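Local coordinates for protein octenoyl-CoA reductase/carboxylase (Streptomyces sp., PDB 4A0S) that carboxylates and reduces 2-octenoyl-CoA with NADPH, supplying an unusual extender unit for polyketide biosynthesis, at residues 323-335 / 346-360. Residues are numbered along the deposited sequence; the frame is centred on the assembly and turned at random.
Sequences VIVARRGGTVVTC and DNRYLWMKLKKIVGS. With CO8 (octanoyl-coenzyme A), chain L.
Strands 331-334 and 356-359 run parallel, their axes 4.5 Å apart and inclined by 18°, joined by alternating backbone hydrogen bonds from Lys-356 N to Gly-330 O through to Ser-360 N to Thr-334 O. On one face the CG2 methyls of Thr-331 and Val-358 meet at 3.5 Å, a snug methyl-methyl contact, while Lys-356 bends back at chi3 and chi4 to bring NZ to Thr-331 OG1 (2.7 Å). Lys-355 does the opposite: its chain is extended beyond CG, which carries NZ to the end of helix 316-325. There NZ donates to Ala-326 O (2.6 Å) and, at a very short and so doubtful 2.5 Å, to Val-323 O; through Ala-326 O the buried ammonium probably offsets the partial negative charge of that helix end. Ile-324 CG1 lies over one face of the Tyr-349 ring, 4.1 Å from its centroid and 18° off the normal; CO8 CDP sits over the opposite face, and Tyr-349 OH donates to CO8 O4A (3.0 Å). The ring is thus clamped between helix and ligand. Arg-348 grips the Asp-346 carboxylate side-on, NE to OD1 and NH2 to OD2 (2.6 Å), on syn lone pairs; this bidentate grip holds the guanidinium flat, with CO8 CDP over one face. An alanine at Arg-348 would strip the Asp-346 carboxylate of this partner and is likely to leave the pantetheine methyl CDP less well covered. The two strands form one margin of the six-stranded Rossmann-type nucleotide-binding sheet, which a second subunit continues antiparallel from strand 356-359; helix 347-352, closed by a Schellman motif with Leu-354 as C-prime residue, leads into that strand and lines the octanoyl-CoA pocket, while Cys-335 and Ser-360 touch NADP at the strand ends.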
loop_
_atom_site.group_PDB
_atom_site.type_symbol
_atom_site.label_atom_id
_atom_site.label_comp_id
_atom_site.label_asym_id
_atom_site.label_seq_id
_atom_site.Cartn_x
_atom_site.Cartn_y
_atom_site.Cartn_z
ATOM N N VAL A 323 17.215 -10.490 9.922
ATOM C CA VAL A 323 16.656 -11.178 8.762
ATOM C C VAL A 323 16.120 -12.561 9.130
ATOM O O VAL A 323 15.051 -12.968 8.678
ATOM C CB VAL A 323 17.682 -11.290 7.602
ATOM C CG1 VAL A 323 17.145 -12.169 6.510
ATOM C CG2 VAL A 323 17.956 -9.928 7.034
ATOM N N ILE A 324 16.849 -13.275 9.969
ATOM C CA ILE A 324 16.443 -14.635 10.312
ATOM C C ILE A 324 15.214 -14.640 11.210
ATOM O O ILE A 324 14.270 -15.409 10.993
ATOM C CB ILE A 324 17.600 -15.411 10.971
ATOM C CG1 ILE A 324 18.695 -15.658 9.925
ATOM C CG2 ILE A 324 17.085 -16.747 11.551
ATOM C CD1 ILE A 324 20.023 -16.014 10.512
ATOM N N VAL A 325 15.225 -13.744 12.191
ATOM C CA VAL A 325 14.227 -13.737 13.255
ATOM C C VAL A 325 12.842 -13.265 12.813
ATOM O O VAL A 325 11.842 -13.722 13.339
ATOM C CB VAL A 325 14.732 -12.928 14.456
ATOM C CG1 VAL A 325 14.579 -11.424 14.218
ATOM C CG2 VAL A 325 14.055 -13.359 15.704
ATOM N N ALA A 326 12.786 -12.367 11.839
ATOM C CA ALA A 326 11.508 -11.841 11.399
ATOM C C ALA A 326 10.613 -12.968 10.896
ATOM O O ALA A 326 11.085 -13.878 10.239
ATOM C CB ALA A 326 11.712 -10.782 10.341
ATOM N N ARG A 327 9.329 -12.927 11.247
ATOM C CA ARG A 327 8.366 -13.890 10.713
ATOM C C ARG A 327 8.399 -13.935 9.193
ATOM O O ARG A 327 8.912 -13.024 8.546
ATOM C CB ARG A 327 6.946 -13.538 11.150
ATOM C CG ARG A 327 6.358 -12.307 10.445
ATOM C CD ARG A 327 4.859 -12.367 10.562
ATOM N NE ARG A 327 4.205 -11.107 10.239
ATOM C CZ ARG A 327 3.811 -10.735 9.024
ATOM N NH1 ARG A 327 4.032 -11.491 7.953
ATOM N NH2 ARG A 327 3.191 -9.575 8.883
ATOM N N ARG A 328 7.848 -15.015 8.635
ATOM C CA ARG A 328 7.527 -15.080 7.226
ATOM C C ARG A 328 6.736 -13.850 6.892
ATOM O O ARG A 328 5.745 -13.545 7.568
ATOM C CB ARG A 328 6.604 -16.253 6.949
ATOM C CG ARG A 328 7.258 -17.483 6.494
ATOM C CD ARG A 328 6.193 -18.521 6.145
ATOM N NE ARG A 328 5.758 -18.483 4.745
ATOM C CZ ARG A 328 6.440 -19.008 3.726
ATOM N NH1 ARG A 328 7.627 -19.577 3.940
ATOM N NH2 ARG A 328 5.943 -18.955 2.497
ATOM N N GLY A 329 7.160 -13.149 5.852
ATOM C CA GLY A 329 6.461 -11.951 5.435
ATOM C C GLY A 329 6.759 -10.762 6.302
ATOM O O GLY A 329 6.170 -9.718 6.112
ATOM N N GLY A 330 7.672 -10.932 7.258
ATOM C CA GLY A 330 8.051 -9.871 8.179
ATOM C C GLY A 330 8.911 -8.803 7.530
ATOM O O GLY A 330 9.354 -8.939 6.398
ATOM N N THR A 331 9.150 -7.741 8.278
ATOM C CA THR A 331 9.898 -6.600 7.788
ATOM C C THR A 331 11.007 -6.272 8.763
ATOM O O THR A 331 10.771 -6.122 9.952
ATOM C CB THR A 331 8.978 -5.388 7.628
ATOM O OG1 THR A 331 7.961 -5.699 6.666
ATOM C CG2 THR A 331 9.772 -4.162 7.148
ATOM N N VAL A 332 12.226 -6.240 8.249
ATOM C CA VAL A 332 13.322 -5.653 8.960
ATOM C C VAL A 332 13.352 -4.209 8.463
ATOM O O VAL A 332 13.524 -3.966 7.276
ATOM C CB VAL A 332 14.649 -6.342 8.626
ATOM C CG1 VAL A 332 15.788 -5.639 9.354
ATOM C CG2 VAL A 332 14.593 -7.812 8.980
ATOM N N VAL A 333 13.140 -3.268 9.361
ATOM C CA VAL A 333 13.224 -1.870 8.995
ATOM C C VAL A 333 14.486 -1.332 9.633
ATOM O O VAL A 333 14.707 -1.520 10.827
ATOM C CB VAL A 333 11.948 -1.070 9.370
ATOM C CG1 VAL A 333 11.641 -1.135 10.889
ATOM C CG2 VAL A 333 12.032 0.372 8.862
ATOM N N THR A 334 15.332 -0.701 8.823
ATOM C CA THR A 334 16.634 -0.268 9.304
ATOM C C THR A 334 16.900 1.183 8.960
ATOM O O THR A 334 16.594 1.628 7.846
ATOM C CB THR A 334 17.781 -1.121 8.710
ATOM O OG1 THR A 334 19.038 -0.602 9.164
ATOM C CG2 THR A 334 17.737 -1.115 7.176
ATOM N N CYS A 335 17.481 1.905 9.911
ATOM C CA CYS A 335 17.835 3.306 9.685
ATOM C C CYS A 335 19.268 3.578 10.067
ATOM O O CYS A 335 19.689 4.733 10.183
ATOM C CB CYS A 335 16.938 4.216 10.518
ATOM S SG CYS A 335 17.193 4.062 12.305
ATOM N N ASP A 346 21.732 -13.934 5.235
ATOM C CA ASP A 346 21.420 -15.090 4.436
ATOM C C ASP A 346 20.128 -14.768 3.684
ATOM O O ASP A 346 19.062 -14.617 4.280
ATOM C CB ASP A 346 21.261 -16.298 5.358
ATOM C CG ASP A 346 21.088 -17.602 4.608
ATOM O OD1 ASP A 346 20.536 -17.616 3.490
ATOM O OD2 ASP A 346 21.502 -18.634 5.168
ATOM N N ASN A 347 20.245 -14.645 2.373
ATOM C CA ASN A 347 19.115 -14.228 1.557
ATOM C C ASN A 347 18.029 -15.277 1.474
ATOM O O ASN A 347 16.888 -14.962 1.156
ATOM C CB ASN A 347 19.553 -13.825 0.151
ATOM C CG ASN A 347 18.452 -13.078 -0.606
ATOM O OD1 ASN A 347 17.799 -12.179 -0.060
ATOM N ND2 ASN A 347 18.236 -13.458 -1.854
ATOM N N ARG A 348 18.371 -16.519 1.771
ATOM C CA ARG A 348 17.356 -17.561 1.800
ATOM C C ARG A 348 16.234 -17.189 2.759
ATOM O O ARG A 348 15.064 -17.332 2.434
ATOM C CB ARG A 348 17.950 -18.915 2.160
ATOM C CG ARG A 348 18.773 -19.492 1.029
ATOM C CD ARG A 348 19.496 -20.728 1.483
ATOM N NE ARG A 348 20.141 -20.513 2.779
ATOM C CZ ARG A 348 20.576 -21.489 3.571
ATOM N NH1 ARG A 348 20.443 -22.756 3.203
ATOM N NH2 ARG A 348 21.140 -21.194 4.738
ATOM N N TYR A 349 16.596 -16.667 3.920
ATOM C CA TYR A 349 15.588 -16.249 4.882
ATOM C C TYR A 349 14.778 -15.086 4.347
ATOM O O TYR A 349 13.590 -14.969 4.635
ATOM C CB TYR A 349 16.223 -15.964 6.243
ATOM C CG TYR A 349 16.768 -17.239 6.827
ATOM C CD1 TYR A 349 15.948 -18.103 7.538
ATOM C CD2 TYR A 349 18.097 -17.618 6.604
ATOM C CE1 TYR A 349 16.440 -19.302 8.051
ATOM C CE2 TYR A 349 18.597 -18.805 7.103
ATOM C CZ TYR A 349 17.765 -19.644 7.830
ATOM O OH TYR A 349 18.261 -20.819 8.326
ATOM N N LEU A 350 15.395 -14.262 3.516
ATOM C CA LEU A 350 14.675 -13.130 2.980
ATOM C C LEU A 350 13.664 -13.537 1.909
ATOM O O LEU A 350 12.474 -13.247 2.036
ATOM C CB LEU A 350 15.630 -12.089 2.424
ATOM C CG LEU A 350 14.905 -10.762 2.232
ATOM C CD1 LEU A 350 14.735 -10.097 3.597
ATOM C CD2 LEU A 350 15.730 -9.906 1.344
ATOM N N TRP A 351 14.128 -14.192 0.849
ATOM C CA TRP A 351 13.225 -14.482 -0.263
ATOM C C TRP A 351 12.324 -15.681 0.016
ATOM O O TRP A 351 11.138 -15.646 -0.291
ATOM C CB TRP A 351 13.978 -14.651 -1.582
ATOM C CG TRP A 351 14.210 -16.080 -1.997
ATOM C CD1 TRP A 351 13.268 -16.978 -2.446
ATOM C CD2 TRP A 351 15.455 -16.772 -2.014
ATOM N NE1 TRP A 351 13.856 -18.185 -2.720
ATOM C CE2 TRP A 351 15.198 -18.085 -2.476
ATOM C CE3 TRP A 351 16.771 -16.410 -1.697
ATOM C CZ2 TRP A 351 16.209 -19.034 -2.619
ATOM C CZ3 TRP A 351 17.773 -17.355 -1.851
ATOM C CH2 TRP A 351 17.485 -18.654 -2.300
ATOM N N MET A 352 12.877 -16.734 0.611
ATOM C CA MET A 352 12.083 -17.943 0.834
ATOM C C MET A 352 10.917 -17.670 1.768
ATOM O O MET A 352 9.854 -18.266 1.651
ATOM C CB MET A 352 12.939 -19.057 1.420
ATOM C CG MET A 352 13.812 -19.754 0.421
ATOM S SD MET A 352 12.835 -20.813 -0.676
ATOM C CE MET A 352 12.314 -22.154 0.405
ATOM N N LYS A 353 11.127 -16.767 2.703
ATOM C CA LYS A 353 10.085 -16.451 3.656
ATOM C C LYS A 353 9.440 -15.106 3.342
ATOM O O LYS A 353 8.656 -14.580 4.127
ATOM C CB LYS A 353 10.642 -16.586 5.070
ATOM C CG LYS A 353 10.700 -18.072 5.446
ATOM C CD LYS A 353 11.828 -18.420 6.384
ATOM C CE LYS A 353 11.889 -19.922 6.593
ATOM N NZ LYS A 353 13.245 -20.338 7.040
ATOM N N LEU A 354 9.757 -14.593 2.153
ATOM C CA LEU A 354 9.145 -13.380 1.601
ATOM C C LEU A 354 9.184 -12.237 2.598
ATOM O O LEU A 354 8.190 -11.530 2.798
ATOM C CB LEU A 354 7.704 -13.644 1.148
ATOM C CG LEU A 354 7.545 -14.756 0.121
ATOM C CD1 LEU A 354 7.202 -16.082 0.809
ATOM C CD2 LEU A 354 6.486 -14.386 -0.900
ATOM N N LYS A 355 10.331 -12.077 3.234
ATOM C CA LYS A 355 10.554 -10.975 4.159
ATOM C C LYS A 355 10.981 -9.720 3.397
ATOM O O LYS A 355 11.417 -9.795 2.250
ATOM C CB LYS A 355 11.622 -11.353 5.179
ATOM C CG LYS A 355 11.355 -12.697 5.842
ATOM C CD LYS A 355 12.283 -12.919 7.012
ATOM C CE LYS A 355 12.176 -14.353 7.532
ATOM N NZ LYS A 355 13.076 -14.533 8.711
ATOM N N LYS A 356 10.868 -8.577 4.055
ATOM C CA LYS A 356 11.271 -7.319 3.467
ATOM C C LYS A 356 12.276 -6.650 4.372
ATOM O O LYS A 356 12.195 -6.748 5.595
ATOM C CB LYS A 356 10.081 -6.376 3.333
ATOM C CG LYS A 356 8.951 -6.873 2.484
ATOM C CD LYS A 356 7.970 -5.721 2.194
ATOM C CE LYS A 356 6.901 -5.542 3.292
ATOM N NZ LYS A 356 7.273 -4.504 4.324
ATOM N N ILE A 357 13.204 -5.941 3.753
ATOM C CA ILE A 357 14.070 -5.043 4.467
ATOM C C ILE A 357 13.743 -3.660 3.968
ATOM O O ILE A 357 13.891 -3.367 2.782
ATOM C CB ILE A 357 15.554 -5.303 4.209
ATOM C CG1 ILE A 357 15.937 -6.737 4.545
ATOM C CG2 ILE A 357 16.395 -4.323 5.034
ATOM C CD1 ILE A 357 17.162 -7.224 3.775
ATOM N N VAL A 358 13.295 -2.816 4.879
ATOM C CA VAL A 358 12.932 -1.466 4.535
ATOM C C VAL A 358 13.984 -0.525 5.094
ATOM O O VAL A 358 14.174 -0.445 6.299
ATOM C CB VAL A 358 11.528 -1.110 5.039
ATOM C CG1 VAL A 358 11.183 0.342 4.668
ATOM C CG2 VAL A 358 10.504 -2.096 4.450
ATOM N N GLY A 359 14.690 0.137 4.188
ATOM C CA GLY A 359 15.671 1.138 4.562
ATOM C C GLY A 359 14.857 2.364 4.886
ATOM O O GLY A 359 13.951 2.723 4.139
ATOM N N SER A 360 15.119 2.966 6.032
ATOM C CA SER A 360 14.398 4.149 6.427
ATOM C C SER A 360 15.348 5.215 6.944
ATOM O O SER A 360 16.395 4.907 7.482
ATOM C CB SER A 360 13.369 3.812 7.489
ATOM O OG SER A 360 12.494 4.907 7.657
HETATM N N1A CO8 L . 21.571 -34.327 4.444
HETATM C C2A CO8 L . 20.505 -34.490 5.224
HETATM N N3A CO8 L . 19.963 -33.469 5.884
HETATM C C4A CO8 L . 20.487 -32.232 5.780
HETATM C C5A CO8 L . 21.602 -32.027 4.974
HETATM C C6A CO8 L . 22.146 -33.118 4.296
HETATM N N6A CO8 L . 23.212 -32.973 3.510
HETATM N N7A CO8 L . 21.918 -30.736 5.043
HETATM C C8A CO8 L . 21.041 -30.149 5.857
HETATM N N9A CO8 L . 20.168 -31.056 6.318
HETATM C C1B CO8 L . 19.011 -30.787 7.249
HETATM C C2B CO8 L . 19.370 -30.456 8.706
HETATM O O2B CO8 L . 18.435 -31.103 9.584
HETATM C C3B CO8 L . 19.212 -28.935 8.774
HETATM O O3B CO8 L . 18.758 -28.525 10.068
HETATM P P3B CO8 L . 19.669 -27.561 10.995
HETATM O O7A CO8 L . 21.091 -28.332 11.122
HETATM O O8A CO8 L . 19.945 -26.225 10.122
HETATM O O9A CO8 L . 19.013 -27.284 12.295
HETATM C C4B CO8 L . 18.089 -28.674 7.787
HETATM O O4B CO8 L . 18.335 -29.603 6.702
HETATM C C5B CO8 L . 18.119 -27.193 7.336
HETATM O O5B CO8 L . 16.932 -26.829 6.588
HETATM P P1A CO8 L . 15.509 -26.459 7.319
HETATM O O1A CO8 L . 14.535 -25.920 6.128
HETATM O O2A CO8 L . 14.925 -27.607 8.063
HETATM O O3A CO8 L . 15.775 -25.201 8.342
HETATM P P2A CO8 L . 15.298 -23.658 8.067
HETATM O O4A CO8 L . 16.160 -22.799 9.121
HETATM O O5A CO8 L . 13.829 -23.384 8.172
HETATM O O6A CO8 L . 15.894 -23.241 6.623
HETATM C CBP CO8 L . 15.858 -22.370 4.351
HETATM C CCP CO8 L . 15.130 -22.456 5.695
HETATM C CDP CO8 L . 17.194 -21.649 4.593
HETATM C CEP CO8 L . 14.975 -21.553 3.395
HETATM C CAP CO8 L . 16.093 -23.820 3.834
HETATM O OAP CO8 L . 14.861 -24.566 3.865
HETATM C C9P CO8 L . 16.615 -23.845 2.394
HETATM O O9P CO8 L . 17.772 -23.506 2.115
HETATM N N8P CO8 L . 15.692 -24.249 1.521
HETATM C C7P CO8 L . 15.916 -24.310 0.080
HETATM C C6P CO8 L . 15.956 -22.874 -0.451
HETATM C C5P CO8 L . 16.842 -22.838 -1.692
HETATM O O5P CO8 L . 18.064 -22.701 -1.599
HETATM N N4P CO8 L . 16.203 -23.010 -2.847
HETATM C C3P CO8 L . 14.745 -23.184 -2.938
HETATM C C2P CO8 L . 14.347 -23.025 -4.394
HETATM S S1P CO8 L . 14.204 -21.265 -4.911
HETATM C "C1'" CO8 L . 13.332 -21.609 -6.353
HETATM O "O1'" CO8 L . 13.954 -21.974 -7.357
HETATM C "C2'" CO8 L . 11.943 -21.519 -6.304
HETATM C "C3'" CO8 L . 11.150 -21.780 -7.417
HETATM C "C4'" CO8 L . 9.755 -21.640 -7.409
HETATM C "C5'" CO8 L . 9.111 -21.339 -6.051
HETATM C "C6'" CO8 L . 7.583 -21.505 -6.137
HETATM C "C7'" CO8 L . 7.046 -21.519 -4.715
HETATM C "C8'" CO8 L . 5.529 -21.576 -4.739
HETATM O O HOH W 1 9.305 -20.899 2.112
#